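FAD:protein FMN transferase (PDB 5MGY) probably transfers the FMN portion of FAD onto a threonine of a target protein in a magnesium-dependent reaction, releasing AMP. Local coordinates at residues S20-P33 against L171-T184. Residues are numbered along the deposited sequence; the frame is centred on the assembly and turned at random.
Sequences STYTVKYVRSGDGP and LKALGVQSYLVEIT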
loop_
_atom_site.group_PDB
_atom_site.type_symbol
_atom_site.label_atom_id
_atom_site.label_comp_id
_atom_site.label_asym_id
_atom_site.label_seq_id
_atom_site.Cartn_x
_atom_site.Cartn_y
_atom_site.Cartn_z
ATOM N N SER A 20 4.740 6.020 12.005
ATOM C CA SER A 20 5.897 6.132 11.101
ATOM C C SER A 20 6.044 7.581 10.630
ATOM O O SER A 20 5.503 8.495 11.247
ATOM C CB SER A 20 5.737 5.208 9.891
ATOM O OG SER A 20 6.900 5.222 9.131
ATOM N N THR A 21 6.770 7.775 9.526
ATOM C CA THR A 21 6.973 9.092 8.957
ATOM C C THR A 21 6.692 9.206 7.453
ATOM O O THR A 21 6.763 8.185 6.695
ATOM C CB THR A 21 8.422 9.602 9.132
ATOM O OG1 THR A 21 9.295 8.964 8.173
ATOM C CG2 THR A 21 8.914 9.400 10.556
ATOM N N TYR A 22 6.439 10.475 7.063
ATOM C CA TYR A 22 6.379 10.932 5.683
ATOM C C TYR A 22 7.494 11.948 5.389
ATOM O O TYR A 22 8.056 12.578 6.281
ATOM C CB TYR A 22 5.007 11.541 5.351
ATOM C CG TYR A 22 4.657 12.794 6.125
ATOM C CD1 TYR A 22 3.917 12.725 7.289
ATOM C CD2 TYR A 22 5.049 14.050 5.677
ATOM C CE1 TYR A 22 3.574 13.878 7.999
ATOM C CE2 TYR A 22 4.707 15.203 6.373
ATOM C CZ TYR A 22 3.973 15.121 7.541
ATOM O OH TYR A 22 3.657 16.256 8.260
ATOM N N THR A 23 7.808 12.091 4.122
ATOM C CA THR A 23 8.748 13.073 3.691
ATOM C C THR A 23 8.333 13.551 2.313
ATOM O O THR A 23 8.091 12.747 1.433
ATOM C CB THR A 23 10.168 12.487 3.658
ATOM O OG1 THR A 23 10.573 12.167 4.988
ATOM C CG2 THR A 23 11.186 13.495 3.073
ATOM N N VAL A 24 8.272 14.862 2.157
ATOM C CA VAL A 24 8.010 15.495 0.895
ATOM C C VAL A 24 9.248 16.279 0.528
ATOM O O VAL A 24 9.856 16.942 1.346
ATOM C CB VAL A 24 6.813 16.456 1.004
ATOM C CG1 VAL A 24 6.548 17.189 -0.313
ATOM C CG2 VAL A 24 5.566 15.683 1.416
ATOM N N LYS A 25 9.604 16.188 -0.732
ATOM C CA LYS A 25 10.622 17.003 -1.304
ATOM C C LYS A 25 10.117 17.609 -2.596
ATOM O O LYS A 25 9.468 16.947 -3.369
ATOM C CB LYS A 25 11.838 16.140 -1.613
ATOM C CG LYS A 25 12.563 15.557 -0.387
ATOM C CD LYS A 25 13.804 14.825 -0.857
ATOM C CE LYS A 25 14.483 14.126 0.288
ATOM N NZ LYS A 25 15.774 13.518 -0.180
ATOM N N TYR A 26 10.408 18.868 -2.833
ATOM C CA TYR A 26 9.947 19.526 -4.032
ATOM C C TYR A 26 10.796 20.704 -4.446
ATOM O O TYR A 26 11.500 21.303 -3.632
ATOM C CB TYR A 26 8.502 19.981 -3.850
ATOM C CG TYR A 26 8.306 21.187 -2.952
ATOM C CD1 TYR A 26 8.443 21.089 -1.553
ATOM C CD2 TYR A 26 7.947 22.419 -3.497
ATOM C CE1 TYR A 26 8.245 22.194 -0.739
ATOM C CE2 TYR A 26 7.752 23.531 -2.672
ATOM C CZ TYR A 26 7.913 23.418 -1.310
ATOM O OH TYR A 26 7.728 24.518 -0.556
ATOM N N VAL A 27 10.696 21.034 -5.722
ATOM C CA VAL A 27 11.390 22.169 -6.248
ATOM C C VAL A 27 10.450 23.321 -6.115
ATOM O O VAL A 27 9.329 23.272 -6.566
ATOM C CB VAL A 27 11.744 21.981 -7.727
ATOM C CG1 VAL A 27 12.448 23.191 -8.287
ATOM C CG2 VAL A 27 12.624 20.783 -7.885
ATOM N N ARG A 28 10.923 24.378 -5.508
ATOM C CA ARG A 28 10.163 25.587 -5.408
ATOM C C ARG A 28 10.701 26.693 -6.321
ATOM O O ARG A 28 11.828 27.122 -6.156
ATOM C CB ARG A 28 10.279 26.031 -4.003
ATOM C CG ARG A 28 9.324 27.129 -3.670
ATOM C CD ARG A 28 9.964 27.787 -2.517
ATOM N NE ARG A 28 9.203 28.653 -1.707
ATOM C CZ ARG A 28 9.835 29.477 -0.901
ATOM N NH1 ARG A 28 11.166 29.491 -0.869
ATOM N NH2 ARG A 28 9.177 30.241 -0.085
ATOM N N SER A 29 9.858 27.164 -7.235
ATOM C CA SER A 29 10.162 28.299 -8.078
ATOM C C SER A 29 9.659 29.608 -7.445
ATOM O O SER A 29 9.029 29.582 -6.415
ATOM C CB SER A 29 9.526 28.058 -9.418
ATOM O OG SER A 29 8.244 27.593 -9.159
ATOM N N GLY A 30 9.935 30.756 -8.043
ATOM C CA GLY A 30 9.473 32.052 -7.457
ATOM C C GLY A 30 7.957 32.102 -7.208
ATOM O O GLY A 30 7.504 32.533 -6.151
ATOM N N ASP A 31 7.203 31.653 -8.215
ATOM C CA ASP A 31 5.783 31.326 -8.118
ATOM C C ASP A 31 5.410 30.428 -6.930
ATOM O O ASP A 31 4.571 30.773 -6.109
ATOM C CB ASP A 31 5.379 30.531 -9.386
ATOM C CG ASP A 31 5.190 31.407 -10.613
ATOM O OD1 ASP A 31 5.044 32.650 -10.471
ATOM O OD2 ASP A 31 5.168 30.831 -11.725
ATOM N N GLY A 32 6.034 29.250 -6.903
ATOM C CA GLY A 32 5.565 28.136 -6.129
ATOM C C GLY A 32 5.413 28.363 -4.632
ATOM O O GLY A 32 5.992 29.276 -4.065
ATOM N N PRO A 33 4.646 27.494 -3.981
ATOM C CA PRO A 33 4.231 27.694 -2.626
ATOM C C PRO A 33 5.320 27.510 -1.632
ATOM O O PRO A 33 6.296 26.809 -1.889
ATOM C CB PRO A 33 3.180 26.608 -2.407
ATOM C CG PRO A 33 3.558 25.540 -3.342
ATOM C CD PRO A 33 4.149 26.225 -4.521
ATOM N N LEU A 171 -0.119 19.234 -4.629
ATOM C CA LEU A 171 1.093 19.910 -5.046
ATOM C C LEU A 171 0.953 20.375 -6.487
ATOM O O LEU A 171 1.406 21.461 -6.796
ATOM C CB LEU A 171 2.316 19.004 -4.934
ATOM C CG LEU A 171 2.674 18.366 -3.615
ATOM C CD1 LEU A 171 4.104 17.900 -3.719
ATOM C CD2 LEU A 171 2.517 19.316 -2.462
ATOM N N LYS A 172 0.347 19.555 -7.353
ATOM C CA LYS A 172 0.113 19.936 -8.739
ATOM C C LYS A 172 -0.861 21.077 -8.783
ATOM O O LYS A 172 -0.632 22.051 -9.476
ATOM C CB LYS A 172 -0.382 18.792 -9.604
ATOM C CG LYS A 172 0.725 17.863 -10.016
ATOM C CD LYS A 172 0.272 16.679 -10.877
ATOM C CE LYS A 172 1.487 15.755 -10.983
ATOM N NZ LYS A 172 1.332 14.710 -12.009
ATOM N N ALA A 173 -1.921 20.989 -8.015
ATOM C CA ALA A 173 -2.924 22.039 -8.045
ATOM C C ALA A 173 -2.342 23.415 -7.603
ATOM O O ALA A 173 -2.713 24.464 -8.140
ATOM C CB ALA A 173 -4.147 21.630 -7.221
ATOM N N LEU A 174 -1.387 23.374 -6.684
ATOM C CA LEU A 174 -0.656 24.547 -6.235
ATOM C C LEU A 174 0.560 24.885 -7.090
ATOM O O LEU A 174 1.429 25.595 -6.631
ATOM C CB LEU A 174 -0.188 24.342 -4.791
ATOM C CG LEU A 174 -1.272 24.209 -3.734
ATOM C CD1 LEU A 174 -0.644 24.012 -2.370
ATOM C CD2 LEU A 174 -2.176 25.421 -3.684
ATOM N N GLY A 175 0.649 24.395 -8.322
ATOM C CA GLY A 175 1.725 24.825 -9.248
ATOM C C GLY A 175 3.033 24.052 -9.279
ATOM O O GLY A 175 3.802 24.279 -10.205
ATOM N N VAL A 176 3.265 23.131 -8.327
ATOM C CA VAL A 176 4.547 22.380 -8.209
ATOM C C VAL A 176 4.685 21.372 -9.348
ATOM O O VAL A 176 3.745 20.711 -9.741
ATOM C CB VAL A 176 4.646 21.665 -6.837
ATOM C CG1 VAL A 176 5.929 20.861 -6.682
ATOM C CG2 VAL A 176 4.521 22.656 -5.688
ATOM N N GLN A 177 5.873 21.282 -9.892
ATOM C CA GLN A 177 6.090 20.405 -11.025
ATOM C C GLN A 177 6.990 19.240 -10.711
ATOM O O GLN A 177 6.809 18.180 -11.275
ATOM C CB GLN A 177 6.659 21.190 -12.208
ATOM C CG GLN A 177 5.575 21.841 -13.042
ATOM C CD GLN A 177 6.175 22.718 -14.139
ATOM O OE1 GLN A 177 6.058 22.449 -15.353
ATOM N NE2 GLN A 177 6.834 23.781 -13.714
ATOM N N SER A 178 7.955 19.447 -9.831
ATOM C CA SER A 178 8.921 18.443 -9.558
ATOM C C SER A 178 8.915 18.177 -8.064
ATOM O O SER A 178 8.966 19.114 -7.276
ATOM C CB SER A 178 10.247 18.908 -10.070
ATOM O OG SER A 178 11.200 18.024 -9.601
ATOM N N TYR A 179 8.861 16.898 -7.684
ATOM C CA TYR A 179 8.608 16.481 -6.277
ATOM C C TYR A 179 8.932 14.980 -6.043
ATOM O O TYR A 179 8.965 14.189 -6.997
ATOM C CB TYR A 179 7.138 16.751 -5.905
ATOM C CG TYR A 179 6.221 16.070 -6.831
ATOM C CD1 TYR A 179 5.971 14.732 -6.683
ATOM C CD2 TYR A 179 5.631 16.743 -7.905
ATOM C CE1 TYR A 179 5.163 14.035 -7.582
ATOM C CE2 TYR A 179 4.796 16.065 -8.815
ATOM C CZ TYR A 179 4.567 14.687 -8.650
ATOM O OH TYR A 179 3.768 13.916 -9.519
ATOM N N LEU A 180 9.166 14.605 -4.792
ATOM C CA LEU A 180 9.277 13.204 -4.373
ATOM C C LEU A 180 8.523 13.152 -3.085
ATOM O O LEU A 180 8.957 13.789 -2.147
ATOM C CB LEU A 180 10.744 12.796 -4.095
ATOM C CG LEU A 180 11.023 11.534 -3.216
ATOM C CD1 LEU A 180 10.490 10.308 -3.892
ATOM C CD2 LEU A 180 12.496 11.289 -2.987
ATOM N N VAL A 181 7.432 12.401 -3.034
ATOM C CA VAL A 181 6.572 12.348 -1.848
ATOM C C VAL A 181 6.649 10.949 -1.267
ATOM O O VAL A 181 6.317 10.038 -1.965
ATOM C CB VAL A 181 5.134 12.585 -2.274
ATOM C CG1 VAL A 181 4.204 12.566 -1.138
ATOM C CG2 VAL A 181 4.958 13.951 -2.770
ATOM N N GLU A 182 7.036 10.757 -0.009
ATOM C CA GLU A 182 7.063 9.416 0.565
ATOM C C GLU A 182 6.217 9.330 1.840
ATOM O O GLU A 182 6.460 10.086 2.764
ATOM C CB GLU A 182 8.511 8.987 0.800
ATOM C CG GLU A 182 8.724 7.755 1.720
ATOM C CD GLU A 182 9.007 8.115 3.209
ATOM O OE1 GLU A 182 8.503 7.498 4.153
ATOM O OE2 GLU A 182 9.741 9.051 3.523
ATOM N N ILE A 183 5.245 8.409 1.897
ATOM C CA ILE A 183 4.387 8.254 3.083
ATOM C C ILE A 183 4.535 6.815 3.508
ATOM O O ILE A 183 4.116 5.945 2.787
ATOM C CB ILE A 183 2.933 8.641 2.799
ATOM C CG1 ILE A 183 2.898 10.118 2.353
ATOM C CG2 ILE A 183 2.043 8.427 4.027
ATOM C CD1 ILE A 183 1.570 10.598 1.789
ATOM N N THR A 184 5.188 6.572 4.658
ATOM C CA THR A 184 5.392 5.207 5.255
ATOM C C THR A 184 5.854 4.206 4.247
ATOM O O THR A 184 5.351 3.084 4.198
ATOM C CB THR A 184 4.151 4.598 5.949
ATOM O OG1 THR A 184 3.241 4.087 4.982
ATOM C CG2 THR A 184 3.443 5.619 6.783
#
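Tyr-26 and Tyr-179 pair across the strands at a non-hydrogen-bonded site, their CB atoms 4.1 Å apart, in the antiparallel ladder joining strands 21-28 and 179-183. Six backbone bonds hold the ladder, from Val-27 N to Ser-178 O at one end to Thr-184 N to Thr-21 O at the other; that from Glu-182 N to Thr-23 O is 2.7 Å and nearly straight (168°). The CB of Tyr-26 touches Ser-178 O and lies 3.9 Å from Val-176 CG1. With CG between backbone N and carbonyl carbon (chi1 74°), the ring leaves the ladder; CD2 meets both methyls of Val-176, whose side chain crosses it at about a right angle. At the tip, OH donates to Pro-33 O (3.0 Å), tying the strand to the end of its own loop. Val-176 CG2 also touches Pro-33 CD at 3.8 Å, so one methyl serves both ring and proline. Just before Val-176, Gly-175, at positive phi, ends helix 159-173 in a Schellman motif. On the other sheet face, Glu-182 bends at chi2 and brings OE2 to 3.5 Å from Thr-23 CB, while OE1 accepts a weak bond from Gly-185 N. Ile-183 packs on Ala-163 and Val-164 of helix 159-173, whose Leu-171 meets Val-24 and Leu-38 of helix 35-53. Thr-184, just past the strand, ends the pairing with its side chain about 8 Å from the bound magnesium ion; these are neighbouring strands of the ApbE fold's antiparallel sheet.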